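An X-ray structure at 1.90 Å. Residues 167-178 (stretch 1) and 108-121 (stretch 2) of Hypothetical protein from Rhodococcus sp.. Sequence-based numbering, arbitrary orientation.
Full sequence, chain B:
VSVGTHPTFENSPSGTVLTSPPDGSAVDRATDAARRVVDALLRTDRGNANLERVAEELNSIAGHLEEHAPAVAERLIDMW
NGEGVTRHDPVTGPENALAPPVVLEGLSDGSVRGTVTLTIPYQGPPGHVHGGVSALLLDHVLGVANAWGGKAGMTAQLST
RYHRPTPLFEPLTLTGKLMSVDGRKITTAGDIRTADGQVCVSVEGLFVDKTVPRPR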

# COMPACT_ATOMS: atom_id res chain seq x y z
N PRO B 167 -6.30 14.27 3.45
CA PRO B 167 -5.78 14.85 2.21
C PRO B 167 -4.40 14.42 1.80
O PRO B 167 -3.56 14.14 2.63
CB PRO B 167 -5.76 16.37 2.51
CG PRO B 167 -5.62 16.43 4.03
CD PRO B 167 -6.25 15.21 4.60
N LEU B 168 -4.17 14.41 0.50
CA LEU B 168 -2.84 14.33 -0.07
C LEU B 168 -2.18 15.70 0.04
O LEU B 168 -2.87 16.71 0.27
CB LEU B 168 -2.94 13.93 -1.56
CG LEU B 168 -3.55 12.56 -1.92
CD1 LEU B 168 -3.72 12.48 -3.42
CD2 LEU B 168 -2.64 11.44 -1.39
N PHE B 169 -0.86 15.74 -0.14
CA PHE B 169 -0.09 16.98 -0.28
C PHE B 169 0.04 17.84 0.98
O PHE B 169 0.38 19.03 0.90
CB PHE B 169 -0.60 17.85 -1.44
CG PHE B 169 -1.08 17.06 -2.63
CD1 PHE B 169 -0.25 16.12 -3.26
CD2 PHE B 169 -2.36 17.25 -3.13
CE1 PHE B 169 -0.70 15.38 -4.36
CE2 PHE B 169 -2.83 16.52 -4.25
CZ PHE B 169 -1.99 15.58 -4.86
N GLU B 170 -0.29 17.28 2.14
CA GLU B 170 -0.10 18.02 3.38
C GLU B 170 0.34 17.08 4.48
O GLU B 170 0.13 15.88 4.37
CB GLU B 170 -1.35 18.82 3.76
CG GLU B 170 -2.43 18.04 4.43
CD GLU B 170 -3.70 18.88 4.59
OE1 GLU B 170 -4.16 19.46 3.59
OE2 GLU B 170 -4.24 18.94 5.72
N PRO B 171 0.98 17.62 5.53
CA PRO B 171 1.56 16.80 6.58
C PRO B 171 0.49 16.07 7.40
O PRO B 171 -0.42 16.70 7.96
CB PRO B 171 2.34 17.81 7.45
CG PRO B 171 2.36 19.07 6.69
CD PRO B 171 1.22 19.07 5.76
N LEU B 172 0.58 14.74 7.43
CA LEU B 172 -0.29 13.90 8.27
C LEU B 172 0.50 13.27 9.43
O LEU B 172 1.53 12.66 9.20
CB LEU B 172 -0.87 12.75 7.42
CG LEU B 172 -1.56 13.14 6.10
CD1 LEU B 172 -1.93 11.89 5.30
CD2 LEU B 172 -2.78 14.05 6.33
N THR B 173 0.01 13.41 10.66
CA THR B 173 0.69 12.85 11.80
C THR B 173 0.15 11.48 12.07
O THR B 173 -1.04 11.34 12.33
CB THR B 173 0.44 13.69 13.07
OG1 THR B 173 0.78 15.06 12.79
CG2 THR B 173 1.29 13.15 14.25
N LEU B 174 1.04 10.49 12.04
CA LEU B 174 0.71 9.13 12.38
C LEU B 174 1.20 8.85 13.80
O LEU B 174 2.31 9.21 14.15
CB LEU B 174 1.41 8.16 11.43
CG LEU B 174 1.39 8.41 9.91
CD1 LEU B 174 2.14 7.29 9.19
CD2 LEU B 174 -0.02 8.52 9.34
N THR B 175 0.35 8.23 14.61
CA THR B 175 0.70 7.89 15.99
C THR B 175 0.14 6.50 16.33
O THR B 175 -0.93 6.14 15.83
CB THR B 175 0.10 8.92 16.97
OG1 THR B 175 0.50 10.25 16.57
CG2 THR B 175 0.59 8.66 18.37
N GLY B 176 0.85 5.75 17.16
CA GLY B 176 0.40 4.44 17.64
C GLY B 176 0.89 4.25 19.07
O GLY B 176 1.91 4.82 19.45
N LYS B 177 0.17 3.46 19.85
CA LYS B 177 0.57 3.13 21.22
C LYS B 177 -0.04 1.81 21.65
O LYS B 177 -1.22 1.57 21.43
CB LYS B 177 0.19 4.25 22.18
CG LYS B 177 0.68 4.02 23.61
CD LYS B 177 0.44 5.24 24.49
CE LYS B 177 0.77 4.91 25.91
NZ LYS B 177 0.65 6.11 26.77
N LEU B 178 0.78 0.97 22.25
CA LEU B 178 0.32 -0.26 22.82
C LEU B 178 -0.52 0.17 24.01
O LEU B 178 -0.08 1.01 24.82
CB LEU B 178 1.50 -1.12 23.29
CG LEU B 178 1.22 -2.49 23.90
CD1 LEU B 178 2.42 -3.41 23.67
CD2 LEU B 178 0.90 -2.39 25.38
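Stretch 2, residues 108-121: SDGSVRGTVTLTIP

Stretch 2 lies alongside stretch 1 as its antiparallel neighbour in a β-sheet. The N-to-C directions of the two strands differ by 150°, and their axes approach to 4.4 Å. The register follows from the CA pairs: Thr173 faces Thr115 at 4.4 Å CA to CA, Thr175 faces Arg113 at 4.5 Å, and Leu174 and Gly176 face Gly114 and Val112, each at 5.3 Å. The short and long separations alternate as expected for non-hydrogen-bonded and hydrogen-bonded antiparallel pairs.

Three reciprocal pairs of hydrogen bonds fix this register. Leu172 N donates to Val116 O at 2.9 Å, and Val116 N to Leu172 O at 3.0 Å; Leu174 N reaches Gly114 O at 2.8 Å, and Gly114 N reaches Leu174 O at 3.0 Å; Gly176 N meets Val112 O at 3.1 Å, and Val112 N meets Gly176 O at 2.9 Å. Their N-H...O angles of 155° to 166° indicate nearly straight bonds. Between them the chains also make CA-H...O contacts, as from Thr115 CA to Leu172 O at 3.2 Å and from Thr175 CA to Val112 O, also at 3.2 Å.

The two sheet faces differ in relief. On the face bearing Leu172, Leu174, Val112 and Val116, the side chains are buried and apolar. Val116 CG1 touches both leucines, 4.4 Å from Leu172 CB and 4.3 Å from Leu174 CD1, in the angle they make. Leu172 also extends its CD1 to within 3.9 Å of Leu118 CD1. Gly114 and Gly176 contribute no side chains to this face, so the relief is low at those two positions.

The other face, with Thr173, Thr175, Arg113 and Thr115, is more open to solvent. The long Arg113 side chain, with chi1 to chi3 all t, reaches along the threonines, and the methyl of Thr173 sits over one face of its guanidinium, with CG2 3.4 Å from NH1.

Ahead of its strand, stretch 1 turns through Phe169, whose positive phi of 69° marks the bend. Phe169 N donates to Leu118 O at 2.8 Å. Although its CA-to-CB bond points away, the ring returns to stretch 2 and takes the Ile120 methyl at its edge, with CZ 3.5 Å from CG2. Leu168 packs beside it, its CD2 4.1 Å from Leu118 CB and its CD1 4.4 Å from Ile120 CG2. A water links the two chains here, accepting from Leu118 N at 2.9 Å and donating to Pro167 O at 2.8 Å and Glu170 O at 2.6 Å.

At the opposite end, the all-t Lys177 side chain passes Gly110. An ideal CB on Gly110 would lie 3.7 Å from Lys177 CE, and its backbone angles themselves call for glycine. Lys177 NZ makes a weak hydrogen bond to Asp109 O at 3.1 Å. A second water bridges Gly110 O, at 2.7 Å, and Leu178 N, at 3.0 Å.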

# COMPACT_ATOMS: atom_id res chain seq x y z
N SER B 108 8.74 8.94 24.93
CA SER B 108 8.91 8.48 26.32
C SER B 108 7.68 7.79 26.91
O SER B 108 7.80 6.90 27.75
CB SER B 108 9.35 9.64 27.24
OG SER B 108 8.55 10.81 27.00
N ASP B 109 6.50 8.19 26.45
CA ASP B 109 5.25 7.67 27.00
C ASP B 109 4.82 6.32 26.40
O ASP B 109 3.76 5.79 26.75
CB ASP B 109 4.14 8.71 26.84
CG ASP B 109 3.77 8.97 25.38
OD1 ASP B 109 4.36 8.39 24.44
OD2 ASP B 109 2.86 9.78 25.16
N GLY B 110 5.62 5.79 25.48
CA GLY B 110 5.30 4.53 24.81
C GLY B 110 4.74 4.73 23.41
O GLY B 110 4.66 3.79 22.62
N SER B 111 4.33 5.95 23.08
CA SER B 111 3.79 6.17 21.74
C SER B 111 4.93 6.21 20.71
O SER B 111 6.12 6.41 21.06
CB SER B 111 2.90 7.42 21.68
OG SER B 111 3.62 8.62 21.92
N VAL B 112 4.56 6.01 19.45
CA VAL B 112 5.42 6.10 18.29
C VAL B 112 4.77 7.17 17.41
O VAL B 112 3.54 7.26 17.36
CB VAL B 112 5.47 4.70 17.59
CG1 VAL B 112 5.72 4.77 16.11
CG2 VAL B 112 6.48 3.79 18.32
N ARG B 113 5.57 8.00 16.75
CA ARG B 113 5.04 9.12 15.97
C ARG B 113 5.87 9.40 14.72
O ARG B 113 7.10 9.29 14.74
CB ARG B 113 5.04 10.39 16.84
CG ARG B 113 4.49 11.64 16.14
CD ARG B 113 4.62 12.86 17.06
NE ARG B 113 4.57 14.13 16.33
CZ ARG B 113 3.53 14.95 16.34
NH1 ARG B 113 2.45 14.61 17.04
NH2 ARG B 113 3.56 16.11 15.68
N GLY B 114 5.20 9.80 13.64
CA GLY B 114 5.89 10.34 12.48
C GLY B 114 4.93 11.22 11.70
O GLY B 114 3.73 11.21 11.96
N THR B 115 5.48 11.98 10.76
CA THR B 115 4.70 12.84 9.89
C THR B 115 5.08 12.52 8.46
O THR B 115 6.27 12.39 8.14
CB THR B 115 5.02 14.30 10.19
OG1 THR B 115 4.69 14.56 11.56
CG2 THR B 115 4.21 15.24 9.32
N VAL B 116 4.08 12.40 7.60
CA VAL B 116 4.30 12.07 6.19
C VAL B 116 3.39 12.93 5.32
O VAL B 116 2.23 13.13 5.65
CB VAL B 116 4.00 10.56 5.94
CG1 VAL B 116 2.51 10.25 6.14
CG2 VAL B 116 4.48 10.12 4.53
N THR B 117 3.92 13.43 4.22
CA THR B 117 3.14 14.16 3.25
C THR B 117 2.96 13.20 2.06
O THR B 117 3.95 12.80 1.45
CB THR B 117 3.87 15.43 2.83
OG1 THR B 117 3.93 16.31 3.95
CG2 THR B 117 3.12 16.13 1.71
N LEU B 118 1.73 12.80 1.77
CA LEU B 118 1.50 11.78 0.74
C LEU B 118 1.16 12.34 -0.63
O LEU B 118 0.57 13.41 -0.75
CB LEU B 118 0.44 10.77 1.19
CG LEU B 118 0.77 9.88 2.39
CD1 LEU B 118 -0.50 9.19 2.92
CD2 LEU B 118 1.83 8.82 2.04
N THR B 119 1.50 11.57 -1.64
CA THR B 119 1.51 11.97 -3.05
C THR B 119 0.55 11.14 -3.90
O THR B 119 -0.07 10.17 -3.40
CB THR B 119 2.90 11.75 -3.61
OG1 THR B 119 3.33 10.43 -3.25
CG2 THR B 119 3.89 12.77 -3.02
N ILE B 120 0.43 11.48 -5.18
CA ILE B 120 -0.67 10.92 -5.97
C ILE B 120 -0.73 9.41 -6.16
O ILE B 120 -1.78 8.90 -6.43
CB ILE B 120 -0.94 11.58 -7.36
CG1 ILE B 120 0.29 11.57 -8.27
CG2 ILE B 120 -1.61 12.96 -7.22
CD1 ILE B 120 -0.12 11.79 -9.74
N PRO B 121 0.40 8.69 -6.05
CA PRO B 121 0.24 7.22 -6.12
C PRO B 121 -0.64 6.64 -5.03
O PRO B 121 -1.19 5.53 -5.21
CB PRO B 121 1.68 6.72 -5.96
CG PRO B 121 2.50 7.79 -6.55
CD PRO B 121 1.83 9.04 -6.01
O HOH W 1 3.73 1.30 22.57
O HOH W 2 -0.77 13.97 2.77